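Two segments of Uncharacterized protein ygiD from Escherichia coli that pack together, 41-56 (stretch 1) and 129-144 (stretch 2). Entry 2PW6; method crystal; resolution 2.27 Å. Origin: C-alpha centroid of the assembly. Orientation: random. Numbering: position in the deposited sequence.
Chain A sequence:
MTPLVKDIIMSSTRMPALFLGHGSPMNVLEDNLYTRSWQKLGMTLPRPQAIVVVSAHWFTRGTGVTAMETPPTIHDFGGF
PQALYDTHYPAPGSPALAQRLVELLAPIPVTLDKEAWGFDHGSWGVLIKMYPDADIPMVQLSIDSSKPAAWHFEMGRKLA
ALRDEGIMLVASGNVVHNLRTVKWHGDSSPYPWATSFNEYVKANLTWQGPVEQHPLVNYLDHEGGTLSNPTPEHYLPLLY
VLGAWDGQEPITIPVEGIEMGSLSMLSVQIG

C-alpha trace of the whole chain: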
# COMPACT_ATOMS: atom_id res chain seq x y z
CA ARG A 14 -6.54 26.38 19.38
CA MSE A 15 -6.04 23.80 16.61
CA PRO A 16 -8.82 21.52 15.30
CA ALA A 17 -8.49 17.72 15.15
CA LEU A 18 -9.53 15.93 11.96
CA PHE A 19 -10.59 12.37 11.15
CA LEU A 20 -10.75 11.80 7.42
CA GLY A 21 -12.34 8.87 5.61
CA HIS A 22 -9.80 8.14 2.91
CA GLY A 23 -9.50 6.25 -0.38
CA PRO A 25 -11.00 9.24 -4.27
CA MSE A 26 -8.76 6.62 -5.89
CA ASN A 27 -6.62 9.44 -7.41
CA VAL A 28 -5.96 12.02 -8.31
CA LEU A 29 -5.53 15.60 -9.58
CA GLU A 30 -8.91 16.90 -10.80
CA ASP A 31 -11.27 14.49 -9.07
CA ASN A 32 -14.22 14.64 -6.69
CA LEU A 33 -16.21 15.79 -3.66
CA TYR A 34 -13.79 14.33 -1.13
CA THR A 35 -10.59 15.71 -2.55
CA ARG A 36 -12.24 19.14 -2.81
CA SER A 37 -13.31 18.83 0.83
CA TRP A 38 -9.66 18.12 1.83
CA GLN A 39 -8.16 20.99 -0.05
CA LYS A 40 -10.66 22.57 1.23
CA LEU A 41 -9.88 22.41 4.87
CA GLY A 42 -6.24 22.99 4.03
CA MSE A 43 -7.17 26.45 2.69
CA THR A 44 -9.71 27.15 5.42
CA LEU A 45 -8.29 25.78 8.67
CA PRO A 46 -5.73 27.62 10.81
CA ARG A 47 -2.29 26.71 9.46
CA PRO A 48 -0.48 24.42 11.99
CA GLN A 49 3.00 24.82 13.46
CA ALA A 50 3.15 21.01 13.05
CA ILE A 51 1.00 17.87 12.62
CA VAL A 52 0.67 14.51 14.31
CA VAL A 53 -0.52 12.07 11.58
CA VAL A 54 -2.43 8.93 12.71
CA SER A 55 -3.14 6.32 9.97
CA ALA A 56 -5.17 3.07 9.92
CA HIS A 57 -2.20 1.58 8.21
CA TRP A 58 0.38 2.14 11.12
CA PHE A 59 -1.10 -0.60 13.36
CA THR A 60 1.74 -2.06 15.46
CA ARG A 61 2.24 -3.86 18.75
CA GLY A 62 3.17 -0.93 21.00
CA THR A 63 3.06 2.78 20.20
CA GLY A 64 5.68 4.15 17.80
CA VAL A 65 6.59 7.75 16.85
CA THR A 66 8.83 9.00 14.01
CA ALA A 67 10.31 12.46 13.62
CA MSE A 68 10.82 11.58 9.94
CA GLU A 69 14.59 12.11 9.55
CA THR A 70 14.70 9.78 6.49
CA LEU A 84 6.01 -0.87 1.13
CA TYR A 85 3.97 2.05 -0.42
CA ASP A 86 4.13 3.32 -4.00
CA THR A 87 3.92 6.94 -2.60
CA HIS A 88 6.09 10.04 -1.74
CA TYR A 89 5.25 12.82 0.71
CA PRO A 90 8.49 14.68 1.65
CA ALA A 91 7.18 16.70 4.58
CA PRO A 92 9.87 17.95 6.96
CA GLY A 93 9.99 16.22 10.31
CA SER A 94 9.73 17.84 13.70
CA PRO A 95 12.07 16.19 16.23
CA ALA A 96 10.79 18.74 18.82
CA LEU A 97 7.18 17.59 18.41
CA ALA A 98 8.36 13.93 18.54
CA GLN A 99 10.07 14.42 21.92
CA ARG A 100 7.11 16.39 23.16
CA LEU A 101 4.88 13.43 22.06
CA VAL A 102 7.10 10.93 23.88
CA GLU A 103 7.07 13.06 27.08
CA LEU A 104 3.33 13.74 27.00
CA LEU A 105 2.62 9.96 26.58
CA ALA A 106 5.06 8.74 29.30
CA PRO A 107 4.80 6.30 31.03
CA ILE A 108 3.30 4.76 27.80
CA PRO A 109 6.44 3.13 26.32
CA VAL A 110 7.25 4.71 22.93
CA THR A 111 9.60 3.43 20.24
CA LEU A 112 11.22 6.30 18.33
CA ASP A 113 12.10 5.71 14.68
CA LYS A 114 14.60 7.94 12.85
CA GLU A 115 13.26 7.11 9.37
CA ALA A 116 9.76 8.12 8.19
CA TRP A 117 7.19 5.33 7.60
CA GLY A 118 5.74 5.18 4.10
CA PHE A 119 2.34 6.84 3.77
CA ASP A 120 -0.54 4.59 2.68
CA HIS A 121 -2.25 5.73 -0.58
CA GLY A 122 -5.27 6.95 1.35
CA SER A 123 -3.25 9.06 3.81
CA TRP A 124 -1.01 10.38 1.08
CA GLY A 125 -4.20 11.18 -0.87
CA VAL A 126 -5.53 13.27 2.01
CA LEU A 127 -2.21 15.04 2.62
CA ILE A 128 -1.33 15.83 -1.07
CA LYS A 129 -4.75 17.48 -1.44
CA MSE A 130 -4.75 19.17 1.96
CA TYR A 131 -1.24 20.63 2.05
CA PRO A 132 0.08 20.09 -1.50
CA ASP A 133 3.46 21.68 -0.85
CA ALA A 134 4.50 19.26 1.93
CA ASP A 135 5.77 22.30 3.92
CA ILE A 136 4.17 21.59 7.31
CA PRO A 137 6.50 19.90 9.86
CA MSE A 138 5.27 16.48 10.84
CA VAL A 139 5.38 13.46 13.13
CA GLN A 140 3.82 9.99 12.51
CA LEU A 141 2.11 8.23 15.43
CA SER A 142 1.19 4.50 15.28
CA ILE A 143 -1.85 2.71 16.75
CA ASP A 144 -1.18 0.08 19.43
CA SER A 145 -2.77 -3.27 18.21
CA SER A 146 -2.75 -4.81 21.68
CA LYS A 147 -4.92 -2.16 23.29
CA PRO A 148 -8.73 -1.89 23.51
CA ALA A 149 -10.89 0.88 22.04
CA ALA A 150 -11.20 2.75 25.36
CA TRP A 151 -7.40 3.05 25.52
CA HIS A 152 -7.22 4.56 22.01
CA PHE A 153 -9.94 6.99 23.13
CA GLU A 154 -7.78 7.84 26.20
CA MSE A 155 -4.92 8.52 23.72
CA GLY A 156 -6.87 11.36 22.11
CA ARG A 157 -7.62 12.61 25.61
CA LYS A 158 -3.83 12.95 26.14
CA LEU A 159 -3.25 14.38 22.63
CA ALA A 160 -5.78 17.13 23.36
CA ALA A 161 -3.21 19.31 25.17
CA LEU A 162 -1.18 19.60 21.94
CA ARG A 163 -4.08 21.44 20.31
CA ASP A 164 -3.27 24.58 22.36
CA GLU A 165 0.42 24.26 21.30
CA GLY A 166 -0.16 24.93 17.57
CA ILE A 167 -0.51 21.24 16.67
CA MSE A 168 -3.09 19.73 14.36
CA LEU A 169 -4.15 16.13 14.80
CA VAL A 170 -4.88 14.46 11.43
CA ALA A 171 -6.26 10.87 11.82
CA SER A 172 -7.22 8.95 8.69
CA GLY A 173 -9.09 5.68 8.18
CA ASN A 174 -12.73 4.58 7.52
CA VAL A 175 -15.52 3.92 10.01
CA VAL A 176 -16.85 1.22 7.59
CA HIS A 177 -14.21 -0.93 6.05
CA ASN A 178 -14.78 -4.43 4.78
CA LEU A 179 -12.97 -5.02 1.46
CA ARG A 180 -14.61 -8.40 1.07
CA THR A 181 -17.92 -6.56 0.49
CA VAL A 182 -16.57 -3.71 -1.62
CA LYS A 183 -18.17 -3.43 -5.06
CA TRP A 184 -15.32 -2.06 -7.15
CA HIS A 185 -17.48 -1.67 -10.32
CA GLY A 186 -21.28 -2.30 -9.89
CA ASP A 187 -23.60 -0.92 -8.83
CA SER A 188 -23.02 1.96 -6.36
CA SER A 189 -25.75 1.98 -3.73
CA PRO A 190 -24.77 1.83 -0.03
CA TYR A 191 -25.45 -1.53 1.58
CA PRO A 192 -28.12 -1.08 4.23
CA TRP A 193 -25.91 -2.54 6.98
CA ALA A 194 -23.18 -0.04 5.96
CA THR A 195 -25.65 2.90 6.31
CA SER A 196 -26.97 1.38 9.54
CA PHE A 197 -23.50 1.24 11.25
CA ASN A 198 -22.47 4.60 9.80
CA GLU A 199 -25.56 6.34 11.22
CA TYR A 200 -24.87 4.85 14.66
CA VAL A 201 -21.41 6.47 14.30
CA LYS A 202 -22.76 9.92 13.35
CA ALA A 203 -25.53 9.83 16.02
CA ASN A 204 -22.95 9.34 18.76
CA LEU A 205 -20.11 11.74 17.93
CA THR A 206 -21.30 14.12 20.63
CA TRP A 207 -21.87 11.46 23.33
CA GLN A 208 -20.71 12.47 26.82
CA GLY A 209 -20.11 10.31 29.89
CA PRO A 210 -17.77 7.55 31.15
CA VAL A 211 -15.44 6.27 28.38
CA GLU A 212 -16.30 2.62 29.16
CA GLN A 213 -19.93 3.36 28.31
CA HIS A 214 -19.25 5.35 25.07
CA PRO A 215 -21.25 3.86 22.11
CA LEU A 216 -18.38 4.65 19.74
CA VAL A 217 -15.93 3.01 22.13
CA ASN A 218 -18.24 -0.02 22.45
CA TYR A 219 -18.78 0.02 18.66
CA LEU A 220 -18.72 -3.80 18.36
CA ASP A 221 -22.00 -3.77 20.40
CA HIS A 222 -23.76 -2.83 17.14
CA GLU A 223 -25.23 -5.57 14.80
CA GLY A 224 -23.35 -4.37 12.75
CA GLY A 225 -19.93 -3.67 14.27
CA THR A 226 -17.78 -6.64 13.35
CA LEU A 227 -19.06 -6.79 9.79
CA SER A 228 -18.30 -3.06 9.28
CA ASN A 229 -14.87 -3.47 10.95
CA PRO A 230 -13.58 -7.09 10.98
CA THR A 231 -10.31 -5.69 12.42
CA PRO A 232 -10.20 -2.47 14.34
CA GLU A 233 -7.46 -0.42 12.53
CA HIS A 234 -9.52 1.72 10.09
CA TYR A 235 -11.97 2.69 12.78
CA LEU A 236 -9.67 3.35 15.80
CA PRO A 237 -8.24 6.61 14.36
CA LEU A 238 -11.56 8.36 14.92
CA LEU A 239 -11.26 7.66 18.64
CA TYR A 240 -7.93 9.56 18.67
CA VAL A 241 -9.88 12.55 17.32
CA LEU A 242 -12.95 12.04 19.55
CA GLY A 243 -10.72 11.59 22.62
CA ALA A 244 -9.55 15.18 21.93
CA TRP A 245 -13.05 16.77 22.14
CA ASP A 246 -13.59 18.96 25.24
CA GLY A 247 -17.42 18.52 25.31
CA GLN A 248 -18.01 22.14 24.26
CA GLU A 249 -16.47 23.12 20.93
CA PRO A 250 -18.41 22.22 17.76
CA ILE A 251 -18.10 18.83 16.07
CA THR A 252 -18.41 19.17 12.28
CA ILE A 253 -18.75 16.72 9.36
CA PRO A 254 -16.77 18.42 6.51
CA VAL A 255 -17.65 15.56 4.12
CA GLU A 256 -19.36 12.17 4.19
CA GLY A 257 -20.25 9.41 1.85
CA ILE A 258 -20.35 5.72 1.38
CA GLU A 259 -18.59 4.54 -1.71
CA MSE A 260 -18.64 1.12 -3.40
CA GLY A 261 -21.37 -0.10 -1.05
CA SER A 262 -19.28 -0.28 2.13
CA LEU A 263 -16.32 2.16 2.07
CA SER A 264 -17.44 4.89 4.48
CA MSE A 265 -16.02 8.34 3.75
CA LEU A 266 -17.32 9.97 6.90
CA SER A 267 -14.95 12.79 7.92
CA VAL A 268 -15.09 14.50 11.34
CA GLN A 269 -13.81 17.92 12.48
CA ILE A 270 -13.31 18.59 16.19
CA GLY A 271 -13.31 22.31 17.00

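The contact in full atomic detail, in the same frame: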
# COMPACT_ATOMS: atom_id res chain seq x y z
N LEU A 41 -10.22 22.13 3.51
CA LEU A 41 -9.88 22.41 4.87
C LEU A 41 -8.46 22.90 4.97
O LEU A 41 -8.14 23.63 5.86
CB LEU A 41 -10.01 21.15 5.72
CG LEU A 41 -11.27 20.32 5.74
CD1 LEU A 41 -10.90 18.89 5.77
CD2 LEU A 41 -12.07 20.67 6.93
N GLY A 42 -7.61 22.49 4.05
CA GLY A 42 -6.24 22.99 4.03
C GLY A 42 -6.12 24.48 3.72
O GLY A 42 -5.19 25.14 4.16
N MSE A 43 -7.08 25.02 2.96
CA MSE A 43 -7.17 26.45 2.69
C MSE A 43 -7.79 27.16 3.88
O MSE A 43 -7.34 28.22 4.29
CB MSE A 43 -8.00 26.70 1.43
CG MSE A 43 -7.39 26.15 0.16
SE MSE A 43 -5.57 26.82 -0.16
CE MSE A 43 -5.06 25.70 -1.71
N THR A 44 -8.81 26.53 4.46
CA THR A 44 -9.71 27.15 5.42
C THR A 44 -9.30 27.07 6.89
O THR A 44 -9.57 27.99 7.67
CB THR A 44 -11.14 26.58 5.21
OG1 THR A 44 -11.86 27.45 4.32
CG2 THR A 44 -11.93 26.39 6.53
N LEU A 45 -8.65 25.97 7.26
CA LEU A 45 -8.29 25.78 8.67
C LEU A 45 -7.04 26.57 9.04
O LEU A 45 -6.18 26.82 8.18
CB LEU A 45 -8.11 24.29 9.01
CG LEU A 45 -9.35 23.39 8.93
CD1 LEU A 45 -8.93 21.96 9.14
CD2 LEU A 45 -10.44 23.79 9.92
N PRO A 46 -6.95 26.99 10.31
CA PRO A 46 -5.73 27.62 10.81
C PRO A 46 -4.52 26.74 10.49
O PRO A 46 -4.48 25.56 10.84
CB PRO A 46 -5.97 27.72 12.33
CG PRO A 46 -7.16 26.84 12.61
CD PRO A 46 -7.98 26.91 11.36
N ARG A 47 -3.57 27.31 9.77
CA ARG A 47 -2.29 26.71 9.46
C ARG A 47 -1.56 26.27 10.74
O ARG A 47 -1.39 27.08 11.66
CB ARG A 47 -1.47 27.73 8.70
CG ARG A 47 -0.12 27.27 8.27
CD ARG A 47 -0.15 26.78 6.85
NE ARG A 47 1.19 26.89 6.28
CZ ARG A 47 1.47 26.73 4.99
NH1 ARG A 47 0.51 26.44 4.12
NH2 ARG A 47 2.73 26.86 4.58
N PRO A 48 -1.17 24.97 10.82
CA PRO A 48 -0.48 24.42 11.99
C PRO A 48 1.03 24.64 12.00
O PRO A 48 1.67 24.61 10.95
CB PRO A 48 -0.77 22.90 11.92
CG PRO A 48 -1.48 22.68 10.65
CD PRO A 48 -1.42 23.93 9.81
N GLN A 49 1.56 24.84 13.20
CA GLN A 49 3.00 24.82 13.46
C GLN A 49 3.58 23.47 13.07
O GLN A 49 4.68 23.41 12.51
CB GLN A 49 3.29 25.10 14.93
CG GLN A 49 3.97 26.45 15.20
CD GLN A 49 3.17 27.64 14.66
OE1 GLN A 49 3.24 27.96 13.46
NE2 GLN A 49 2.43 28.31 15.54
N ALA A 50 2.81 22.41 13.36
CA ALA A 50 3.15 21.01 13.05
C ALA A 50 1.92 20.06 13.14
O ALA A 50 0.84 20.44 13.63
CB ALA A 50 4.29 20.51 13.95
N ILE A 51 2.08 18.85 12.62
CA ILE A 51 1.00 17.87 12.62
C ILE A 51 1.43 16.50 13.11
O ILE A 51 2.51 16.02 12.78
CB ILE A 51 0.18 17.82 11.26
CG1 ILE A 51 -0.28 16.40 10.91
CG2 ILE A 51 0.95 18.40 10.09
N VAL A 52 0.59 15.92 13.95
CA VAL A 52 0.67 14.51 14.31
C VAL A 52 -0.32 13.74 13.39
O VAL A 52 -1.51 13.91 13.52
CB VAL A 52 0.29 14.28 15.81
CG1 VAL A 52 0.39 12.80 16.15
CG2 VAL A 52 1.19 15.07 16.72
N VAL A 53 0.23 12.94 12.47
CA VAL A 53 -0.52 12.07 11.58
C VAL A 53 -0.75 10.69 12.20
O VAL A 53 0.20 10.03 12.58
CB VAL A 53 0.18 11.87 10.21
CG1 VAL A 53 -0.81 11.24 9.20
CG2 VAL A 53 0.58 13.16 9.65
N VAL A 54 -2.02 10.30 12.33
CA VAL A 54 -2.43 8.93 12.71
C VAL A 54 -3.08 8.23 11.49
O VAL A 54 -4.03 8.75 10.90
CB VAL A 54 -3.31 8.91 13.97
CG1 VAL A 54 -3.72 7.46 14.33
CG2 VAL A 54 -2.55 9.52 15.19
N SER A 55 -2.53 7.10 11.08
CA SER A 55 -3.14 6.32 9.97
C SER A 55 -3.57 4.95 10.41
O SER A 55 -2.84 4.30 11.15
CB SER A 55 -2.16 6.11 8.84
OG SER A 55 -2.72 5.34 7.81
N ALA A 56 -4.73 4.49 9.88
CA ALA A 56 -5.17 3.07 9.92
C ALA A 56 -4.06 2.10 9.63
O ALA A 56 -3.97 1.01 10.20
CB ALA A 56 -6.30 2.85 8.87
N LYS A 129 -3.65 16.57 -1.18
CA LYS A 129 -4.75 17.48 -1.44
C LYS A 129 -4.82 18.61 -0.42
O LYS A 129 -5.14 19.75 -0.77
CB LYS A 129 -6.09 16.73 -1.43
CG LYS A 129 -6.30 15.82 -2.64
CD LYS A 129 -6.26 16.60 -3.94
CE LYS A 129 -5.96 15.69 -5.12
NZ LYS A 129 -6.50 16.26 -6.40
N MSE A 130 -4.53 18.27 0.85
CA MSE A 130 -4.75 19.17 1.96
C MSE A 130 -3.66 20.23 2.01
O MSE A 130 -3.95 21.44 2.03
CB MSE A 130 -4.79 18.38 3.26
CG MSE A 130 -5.57 19.01 4.35
SE MSE A 130 -5.97 17.77 5.82
CE MSE A 130 -6.45 19.13 7.09
N TYR A 131 -2.41 19.78 1.99
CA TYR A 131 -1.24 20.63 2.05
C TYR A 131 -0.29 20.21 0.95
O TYR A 131 0.75 19.60 1.24
CB TYR A 131 -0.56 20.50 3.43
CG TYR A 131 -1.42 20.98 4.57
CD1 TYR A 131 -1.86 20.10 5.55
CD2 TYR A 131 -1.82 22.33 4.65
CE1 TYR A 131 -2.70 20.57 6.61
CE2 TYR A 131 -2.63 22.80 5.69
CZ TYR A 131 -3.07 21.92 6.67
OH TYR A 131 -3.87 22.41 7.68
N PRO A 132 -0.64 20.54 -0.32
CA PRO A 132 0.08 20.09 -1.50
C PRO A 132 1.58 20.26 -1.44
O PRO A 132 2.30 19.44 -2.02
CB PRO A 132 -0.48 20.97 -2.63
CG PRO A 132 -1.73 21.51 -2.15
CD PRO A 132 -1.84 21.32 -0.68
N ASP A 133 2.05 21.30 -0.77
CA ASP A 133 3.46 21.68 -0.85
C ASP A 133 4.37 20.88 0.09
O ASP A 133 5.60 20.99 0.01
CB ASP A 133 3.63 23.20 -0.66
CG ASP A 133 3.25 23.98 -1.92
OD1 ASP A 133 4.04 23.93 -2.90
OD2 ASP A 133 2.17 24.62 -1.92
N ALA A 134 3.77 20.06 0.95
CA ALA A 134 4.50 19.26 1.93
C ALA A 134 5.49 20.16 2.70
O ALA A 134 6.68 19.84 2.80
CB ALA A 134 5.19 18.07 1.25
N ASP A 135 4.97 21.27 3.22
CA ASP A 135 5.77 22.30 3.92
C ASP A 135 5.40 22.48 5.39
O ASP A 135 5.87 23.43 6.05
CB ASP A 135 5.67 23.65 3.20
CG ASP A 135 4.23 24.19 3.10
OD1 ASP A 135 3.25 23.42 3.29
OD2 ASP A 135 4.06 25.39 2.80
N ILE A 136 4.54 21.60 5.90
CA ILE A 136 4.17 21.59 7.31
C ILE A 136 4.97 20.50 8.05
O ILE A 136 4.95 19.34 7.63
CB ILE A 136 2.63 21.43 7.49
CG1 ILE A 136 1.93 22.50 6.62
CG2 ILE A 136 2.26 21.46 8.98
CD1 ILE A 136 0.60 22.94 7.06
N PRO A 137 5.70 20.88 9.12
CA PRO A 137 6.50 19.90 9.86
C PRO A 137 5.59 18.84 10.47
O PRO A 137 4.44 19.13 10.79
CB PRO A 137 7.18 20.74 10.94
CG PRO A 137 7.15 22.15 10.39
CD PRO A 137 5.83 22.23 9.70
N MSE A 138 6.12 17.64 10.64
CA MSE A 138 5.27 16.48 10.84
C MSE A 138 5.92 15.36 11.62
O MSE A 138 7.12 15.14 11.53
CB MSE A 138 4.79 15.98 9.48
CG MSE A 138 3.59 15.09 9.50
SE MSE A 138 2.97 14.76 7.64
CE MSE A 138 1.68 16.19 7.48
N VAL A 139 5.09 14.68 12.39
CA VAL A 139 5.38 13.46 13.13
C VAL A 139 4.32 12.38 12.78
O VAL A 139 3.14 12.67 12.66
CB VAL A 139 5.42 13.83 14.64
CG1 VAL A 139 5.14 12.68 15.50
CG2 VAL A 139 6.84 14.45 15.02
N GLN A 140 4.75 11.14 12.58
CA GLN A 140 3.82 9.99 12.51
C GLN A 140 3.69 9.26 13.86
O GLN A 140 4.68 9.00 14.54
CB GLN A 140 4.27 9.03 11.42
CG GLN A 140 4.39 9.68 10.04
CD GLN A 140 5.29 8.90 9.15
OE1 GLN A 140 6.45 8.65 9.49
NE2 GLN A 140 4.77 8.46 8.01
N LEU A 141 2.44 8.99 14.25
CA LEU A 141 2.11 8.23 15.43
C LEU A 141 1.38 6.92 15.03
O LEU A 141 0.49 6.95 14.17
CB LEU A 141 1.21 9.05 16.36
CG LEU A 141 0.73 8.35 17.65
CD1 LEU A 141 1.92 8.08 18.63
CD2 LEU A 141 -0.34 9.20 18.29
N SER A 142 1.76 5.80 15.64
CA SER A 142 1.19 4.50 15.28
C SER A 142 0.13 4.09 16.31
O SER A 142 0.05 4.66 17.42
CB SER A 142 2.29 3.44 15.14
OG SER A 142 2.69 2.97 16.41
N ILE A 143 -0.70 3.12 15.92
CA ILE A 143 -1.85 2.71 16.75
C ILE A 143 -1.45 1.40 17.41
O ILE A 143 -1.09 0.47 16.74
CB ILE A 143 -3.16 2.56 15.87
CG1 ILE A 143 -3.65 3.93 15.38
CG2 ILE A 143 -4.29 1.84 16.63
CD1 ILE A 143 -4.37 3.87 14.03
N ASP A 144 -1.52 1.32 18.73
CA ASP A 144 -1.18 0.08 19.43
C ASP A 144 -2.28 -1.02 19.25
O ASP A 144 -3.34 -0.92 19.88
CB ASP A 144 -1.00 0.36 20.93
CG ASP A 144 -0.36 -0.82 21.71
OD1 ASP A 144 -0.25 -1.96 21.20
OD2 ASP A 144 0.09 -0.57 22.85
O HOH W 1 4.19 25.99 7.05

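What holds the two backbones together? Strands 50-55 and 138-144 run parallel, and Ile51 and Val53 supply the bonds, each using both its amide and its carbonyl. Ile51 N donates to Pro137 O (3.0 Å) and Ile51 O accepts from Val139 N (2.9 Å); Val53 N then donates to Val139 O (2.9 Å) and Val53 O accepts from Leu141 N (3.0 Å). Stepping two residues at a time is the usual parallel ladder.

Where does the Ile51 side chain go? It lies on the same face as Val53 and Met138, a selenomethionine. Ile51 CG2 meets Met138 CE and Ile136 CG2, both at 3.5 Å, while Val53 CG2 touches Met138 SE at 3.5 Å. On the other face, Val54 CG2 packs on Leu141 CD2 at 3.8 Å.

How does Tyr131, with the largest covered area, fit in? Its ring reaches back to stretch 1, where Pro48 CD lies 3.6 Å from Tyr131 OH and Gly42 O 3.8 Å from Tyr131 CE2. The buried hydroxyl has no polar partner in the model.

What closes the exposed margin? Arg47 NH2 forms a salt bridge with Asp135 OD2 at 2.7 Å, its hydrogen bond weak because it is bent, while Ile136 CD1 covers one guanidinium face. A water bridges Arg47 NH2 and Asp135 O.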